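Local coordinates for protein protease (Vibrio cholerae, PDB 4L9D) that is the first PKD domain of the secreted metalloprotease PrtV, a virulence factor, and binds calcium, which regulates flexibility between the domains, at residues Ser27-Phe41 against Ser61-Gly73. Residues are numbered along the deposited sequence; the frame is centred on the assembly and turned at random.
Sequences SSDSDGNIVSYLWDF and SYSVTLTVTDDKG. With NA (sodium ion), chain C.
Trp39 lies across Leu66, the central apolar pair between antiparallel strands 34-40 and 61-70 of the PKD beta-sandwich. Leu66 CD1 sits over one face of the indole, 3.5 Å from the centroid of the five-membered ring, a CH-pi contact only 9° off the ring normal. The leucine reaches it with CG anti to its backbone N (chi1 172°), while Val64 CG1 meets the ring edge at Trp39 CZ3, 4.0 Å away. The NE1 of this buried tryptophan donates to Ala50 O. Farther along the same face, Val68 spreads its methyls, CG1 to Tyr37 CD1 (3.8 Å) and CG2 to Ile34 CD1. Thr65, Thr67 and Thr69, beta-branched and polar, occupy the other face; Thr67 OG1 hydrogen-bonds to Thr77 OG1 and meets a water that donates to Leu38 O.

Beyond Tyr37 the pairing slips in a classic beta bulge, where Val35 N and Ser36 N both donate to Thr69 O. Next to it, Asn33 N gives a nearly straight bond (167°) to Asp71 OD1 in the conformer described, from above the carboxylate plane. Gly32, beside that oxygen, has backbone angles at which a CB would collide with the preceding carbonyl oxygen. Asp29 and Asp70 bring nearly coplanar carboxylates together, their OD2 atoms 2.6 Å apart. Lys72 NZ forms a salt bridge with Asp70 OD2 (2.7 Å), meeting that oxygen's syn lone pair, and another with Asp74. Sodium takes the backbone oxygens of Asp29 and Gly32 plus four waters. Asp31, Asp70 and Asp74 are calcium ligands, so here the ammonium probably offsets part of their charge, and so short an Asp29–Asp70 approach suggests that one acid is probably protonated.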
loop_
_atom_site.group_PDB
_atom_site.type_symbol
_atom_site.label_atom_id
_atom_site.label_comp_id
_atom_site.label_asym_id
_atom_site.label_seq_id
_atom_site.Cartn_x
_atom_site.Cartn_y
_atom_site.Cartn_z
ATOM N N SER A 27 -6.450 -1.838 6.930
ATOM C CA SER A 27 -7.707 -1.538 6.277
ATOM C C SER A 27 -8.871 -2.166 6.987
ATOM O O SER A 27 -8.677 -3.097 7.813
ATOM C CB SER A 27 -7.633 -2.041 4.803
ATOM O OG SER A 27 -6.591 -1.458 4.075
ATOM N N SER A 28 -10.094 -1.744 6.699
ATOM C CA SER A 28 -11.258 -2.227 7.311
ATOM C C SER A 28 -12.481 -2.073 6.413
ATOM O O SER A 28 -12.441 -1.394 5.386
ATOM C CB SER A 28 -11.461 -1.590 8.671
ATOM O OG SER A 28 -11.649 -0.213 8.495
ATOM N N ASP A 29 -13.593 -2.652 6.828
ATOM C CA ASP A 29 -14.836 -2.524 6.062
ATOM C C ASP A 29 -16.002 -2.751 6.997
ATOM O O ASP A 29 -16.157 -3.856 7.552
ATOM C CB ASP A 29 -14.897 -3.573 4.939
ATOM C CG ASP A 29 -15.936 -3.298 3.897
ATOM O OD1 ASP A 29 -16.865 -2.507 4.104
ATOM O OD2 ASP A 29 -15.810 -3.985 2.828
ATOM N N SER A 30 -16.812 -1.711 7.193
ATOM C CA SER A 30 -17.991 -1.765 8.100
ATOM C C SER A 30 -19.202 -2.383 7.436
ATOM O O SER A 30 -20.209 -2.602 8.111
ATOM C CB SER A 30 -18.320 -0.414 8.631
ATOM O OG SER A 30 -18.646 0.487 7.621
ATOM N N ASP A 31 -19.144 -2.641 6.132
ATOM C CA ASP A 31 -20.293 -3.123 5.384
ATOM C C ASP A 31 -19.844 -4.198 4.377
ATOM O O ASP A 31 -20.261 -4.206 3.231
ATOM C CB ASP A 31 -20.984 -1.949 4.650
ATOM C CG ASP A 31 -22.254 -2.332 4.017
ATOM O OD1 ASP A 31 -22.975 -3.185 4.597
ATOM O OD2 ASP A 31 -22.624 -1.698 2.982
ATOM N N GLY A 32 -18.968 -5.103 4.801
ATOM C CA GLY A 32 -18.552 -6.174 3.958
ATOM C C GLY A 32 -17.175 -6.656 4.364
ATOM O O GLY A 32 -16.702 -6.361 5.478
ATOM N N ASN A 33 -16.539 -7.364 3.482
ATOM C CA ASN A 33 -15.272 -8.004 3.709
ATOM C C ASN A 33 -14.321 -7.686 2.565
ATOM O O ASN A 33 -14.667 -7.865 1.421
ATOM C CB ASN A 33 -15.468 -9.560 3.773
ATOM C CG ASN A 33 -16.359 -9.954 4.910
ATOM O OD1 ASN A 33 -15.925 -9.932 6.070
ATOM N ND2 ASN A 33 -17.579 -10.236 4.646
ATOM N N ILE A 34 -13.117 -7.232 2.880
ATOM C CA ILE A 34 -12.092 -6.964 1.877
ATOM C C ILE A 34 -11.600 -8.287 1.286
ATOM O O ILE A 34 -11.228 -9.189 2.042
ATOM C CB ILE A 34 -10.948 -6.104 2.428
ATOM C CG1 ILE A 34 -11.491 -4.702 2.784
ATOM C CG2 ILE A 34 -9.795 -6.013 1.429
ATOM C CD1 ILE A 34 -10.549 -3.859 3.612
ATOM N N VAL A 35 -11.548 -8.369 -0.042
ATOM C CA VAL A 35 -11.144 -9.556 -0.743
ATOM C C VAL A 35 -9.889 -9.395 -1.595
ATOM O O VAL A 35 -9.320 -10.423 -1.997
ATOM C CB VAL A 35 -12.275 -10.145 -1.605
ATOM C CG1 VAL A 35 -13.504 -10.457 -0.727
ATOM C CG2 VAL A 35 -12.648 -9.264 -2.772
ATOM N N SER A 36 -9.498 -8.181 -1.948
ATOM C CA SER A 36 -8.335 -7.991 -2.797
ATOM C C SER A 36 -7.690 -6.630 -2.563
ATOM O O SER A 36 -8.312 -5.708 -1.989
ATOM C CB SER A 36 -8.712 -8.112 -4.276
ATOM O OG SER A 36 -9.513 -7.018 -4.679
ATOM N N TYR A 37 -6.459 -6.568 -3.013
ATOM C CA TYR A 37 -5.546 -5.461 -2.805
ATOM C C TYR A 37 -4.792 -5.175 -4.105
ATOM O O TYR A 37 -4.331 -6.113 -4.777
ATOM C CB TYR A 37 -4.496 -5.832 -1.751
ATOM C CG TYR A 37 -5.076 -6.309 -0.461
ATOM C CD1 TYR A 37 -5.611 -5.448 0.454
ATOM C CD2 TYR A 37 -5.243 -7.678 -0.199
ATOM C CE1 TYR A 37 -6.226 -5.847 1.598
ATOM C CE2 TYR A 37 -5.819 -8.123 0.953
ATOM C CZ TYR A 37 -6.304 -7.198 1.870
ATOM O OH TYR A 37 -6.925 -7.631 3.047
ATOM N N LEU A 38 -4.612 -3.889 -4.407
ATOM C CA LEU A 38 -3.670 -3.465 -5.445
ATOM C C LEU A 38 -2.774 -2.416 -4.807
ATOM O O LEU A 38 -3.210 -1.262 -4.548
ATOM C CB LEU A 38 -4.362 -2.968 -6.714
ATOM C CG LEU A 38 -3.542 -2.720 -7.954
ATOM C CD1 LEU A 38 -2.722 -1.461 -7.878
ATOM C CD2 LEU A 38 -2.714 -3.945 -8.373
ATOM N N TRP A 39 -1.551 -2.779 -4.541
ATOM C CA TRP A 39 -0.512 -1.853 -4.085
ATOM C C TRP A 39 0.229 -1.333 -5.296
ATOM O O TRP A 39 0.489 -2.058 -6.275
ATOM C CB TRP A 39 0.539 -2.612 -3.208
ATOM C CG TRP A 39 0.089 -3.020 -1.875
ATOM C CD1 TRP A 39 -0.571 -4.190 -1.547
ATOM C CD2 TRP A 39 0.256 -2.294 -0.662
ATOM N NE1 TRP A 39 -0.800 -4.240 -0.193
ATOM C CE2 TRP A 39 -0.300 -3.086 0.381
ATOM C CE3 TRP A 39 0.831 -1.079 -0.330
ATOM C CZ2 TRP A 39 -0.223 -2.698 1.733
ATOM C CZ3 TRP A 39 0.859 -0.692 0.985
ATOM C CH2 TRP A 39 0.339 -1.482 2.011
ATOM N N ASP A 40 0.639 -0.078 -5.176
ATOM C CA ASP A 40 1.270 0.670 -6.266
ATOM C C ASP A 40 2.371 1.467 -5.594
ATOM O O ASP A 40 2.111 2.377 -4.805
ATOM C CB ASP A 40 0.166 1.483 -6.910
ATOM C CG ASP A 40 0.559 2.614 -7.803
ATOM O OD1 ASP A 40 1.760 2.948 -7.932
ATOM O OD2 ASP A 40 -0.387 3.231 -8.400
ATOM N N PHE A 41 3.642 1.107 -5.841
ATOM C CA PHE A 41 4.722 1.612 -5.051
ATOM C C PHE A 41 5.295 2.948 -5.518
ATOM O O PHE A 41 6.259 3.455 -4.952
ATOM C CB PHE A 41 5.824 0.540 -4.941
ATOM C CG PHE A 41 5.317 -0.808 -4.389
ATOM C CD1 PHE A 41 4.475 -0.886 -3.329
ATOM C CD2 PHE A 41 5.771 -1.970 -4.982
ATOM C CE1 PHE A 41 4.075 -2.118 -2.830
ATOM C CE2 PHE A 41 5.334 -3.221 -4.509
ATOM C CZ PHE A 41 4.521 -3.265 -3.411
ATOM N N SER A 61 11.781 10.403 -3.379
ATOM C CA SER A 61 10.448 10.460 -2.823
ATOM C C SER A 61 9.531 9.608 -3.705
ATOM O O SER A 61 9.531 9.800 -4.942
ATOM C CB SER A 61 9.938 11.894 -2.822
ATOM O OG SER A 61 8.708 12.059 -2.211
ATOM N N TYR A 62 8.774 8.694 -3.080
ATOM C CA TYR A 62 7.850 7.823 -3.815
ATOM C C TYR A 62 6.517 7.800 -3.137
ATOM O O TYR A 62 6.422 7.706 -1.893
ATOM C CB TYR A 62 8.421 6.377 -3.896
ATOM C CG TYR A 62 9.744 6.292 -4.611
ATOM C CD1 TYR A 62 9.785 6.099 -5.988
ATOM C CD2 TYR A 62 10.925 6.408 -3.934
ATOM C CE1 TYR A 62 11.011 5.944 -6.642
ATOM C CE2 TYR A 62 12.149 6.281 -4.587
ATOM C CZ TYR A 62 12.182 6.056 -5.946
ATOM O OH TYR A 62 13.368 5.883 -6.658
ATOM N N SER A 63 5.440 7.835 -3.916
ATOM C CA SER A 63 4.102 7.707 -3.419
ATOM C C SER A 63 3.646 6.235 -3.411
ATOM O O SER A 63 3.670 5.596 -4.447
ATOM C CB SER A 63 3.164 8.528 -4.258
ATOM O OG SER A 63 3.465 9.901 -4.186
ATOM N N VAL A 64 3.291 5.769 -2.237
ATOM C CA VAL A 64 2.773 4.398 -2.093
ATOM C C VAL A 64 1.270 4.478 -1.979
ATOM O O VAL A 64 0.724 5.177 -1.102
ATOM C CB VAL A 64 3.348 3.744 -0.843
ATOM C CG1 VAL A 64 2.791 2.375 -0.664
ATOM C CG2 VAL A 64 4.853 3.659 -0.957
ATOM N N THR A 65 0.569 3.779 -2.866
ATOM C CA THR A 65 -0.862 3.778 -2.948
ATOM C C THR A 65 -1.396 2.367 -2.743
ATOM O O THR A 65 -0.863 1.411 -3.339
ATOM C CB THR A 65 -1.268 4.352 -4.350
ATOM O OG1 THR A 65 -0.665 5.650 -4.526
ATOM C CG2 THR A 65 -2.738 4.477 -4.465
ATOM N N LEU A 66 -2.435 2.234 -1.949
ATOM C CA LEU A 66 -3.147 0.968 -1.751
ATOM C C LEU A 66 -4.600 1.146 -2.096
ATOM O O LEU A 66 -5.264 2.028 -1.529
ATOM C CB LEU A 66 -3.048 0.496 -0.296
ATOM C CG LEU A 66 -3.927 -0.730 0.053
ATOM C CD1 LEU A 66 -3.527 -1.974 -0.745
ATOM C CD2 LEU A 66 -3.893 -1.007 1.528
ATOM N N THR A 67 -5.114 0.268 -2.947
ATOM C CA THR A 67 -6.535 0.132 -3.192
ATOM C C THR A 67 -6.999 -1.189 -2.628
ATOM O O THR A 67 -6.358 -2.226 -2.874
ATOM C CB THR A 67 -6.804 0.197 -4.728
ATOM O OG1 THR A 67 -6.476 1.490 -5.226
ATOM C CG2 THR A 67 -8.276 -0.070 -5.063
ATOM N N VAL A 68 -8.090 -1.142 -1.869
ATOM C CA VAL A 68 -8.733 -2.354 -1.380
ATOM C C VAL A 68 -10.110 -2.463 -2.045
ATOM O O VAL A 68 -10.743 -1.444 -2.323
ATOM C CB VAL A 68 -8.859 -2.354 0.133
ATOM C CG1 VAL A 68 -7.483 -2.137 0.796
ATOM C CG2 VAL A 68 -9.870 -1.333 0.691
ATOM N N THR A 69 -10.548 -3.705 -2.282
ATOM C CA THR A 69 -11.829 -3.981 -2.881
ATOM C C THR A 69 -12.533 -5.045 -2.089
ATOM O O THR A 69 -11.891 -6.027 -1.644
ATOM C CB THR A 69 -11.678 -4.409 -4.365
ATOM O OG1 THR A 69 -10.952 -3.377 -5.062
ATOM C CG2 THR A 69 -12.993 -4.612 -5.050
ATOM N N ASP A 70 -13.828 -4.883 -1.867
ATOM C CA ASP A 70 -14.592 -5.768 -1.016
ATOM C C ASP A 70 -15.514 -6.718 -1.793
ATOM O O ASP A 70 -15.544 -6.774 -3.040
ATOM C CB ASP A 70 -15.272 -5.013 0.106
ATOM C CG ASP A 70 -16.547 -4.256 -0.295
ATOM O OD1 ASP A 70 -16.946 -4.319 -1.485
ATOM O OD2 ASP A 70 -17.085 -3.574 0.620
ATOM N N ASP A 71 -16.163 -7.587 -1.029
ATOM C CA ASP A 71 -17.078 -8.603 -1.553
ATOM C C ASP A 71 -18.243 -8.099 -2.395
ATOM O O ASP A 71 -18.755 -8.890 -3.186
ATOM C CB ASP A 71 -17.712 -9.432 -0.421
ATOM C CG ASP A 71 -18.568 -8.614 0.495
ATOM O OD1 ASP A 71 -18.060 -7.695 1.166
ATOM O OD2 ASP A 71 -19.752 -8.932 0.550
ATOM N N LYS A 72 -18.631 -6.843 -2.215
ATOM C CA LYS A 72 -19.656 -6.215 -2.991
ATOM C C LYS A 72 -19.131 -5.393 -4.162
ATOM O O LYS A 72 -19.922 -4.741 -4.879
ATOM C CB LYS A 72 -20.629 -5.410 -2.164
ATOM C CG LYS A 72 -20.127 -4.518 -1.193
ATOM C CD LYS A 72 -21.214 -3.749 -0.480
ATOM C CE LYS A 72 -20.660 -2.852 0.565
ATOM N NZ LYS A 72 -19.403 -2.111 0.412
ATOM N N GLY A 73 -17.830 -5.429 -4.400
ATOM C CA GLY A 73 -17.257 -4.742 -5.546
ATOM C C GLY A 73 -16.913 -3.273 -5.331
ATOM O O GLY A 73 -16.708 -2.576 -6.297
HETATM NA NA NA C . -16.626 -6.113 7.835
HETATM O O HOH W 1 -21.122 -6.687 1.658
HETATM O O HOH W 2 -19.000 -5.704 7.799
HETATM O O HOH W 3 -17.257 -8.422 8.121
HETATM O O HOH W 4 -3.767 1.360 -5.488
HETATM O O HOH W 5 1.494 5.452 -6.174
HETATM O O HOH W 6 -14.392 -6.671 7.853
HETATM O O HOH W 7 -16.544 -5.675 10.206
#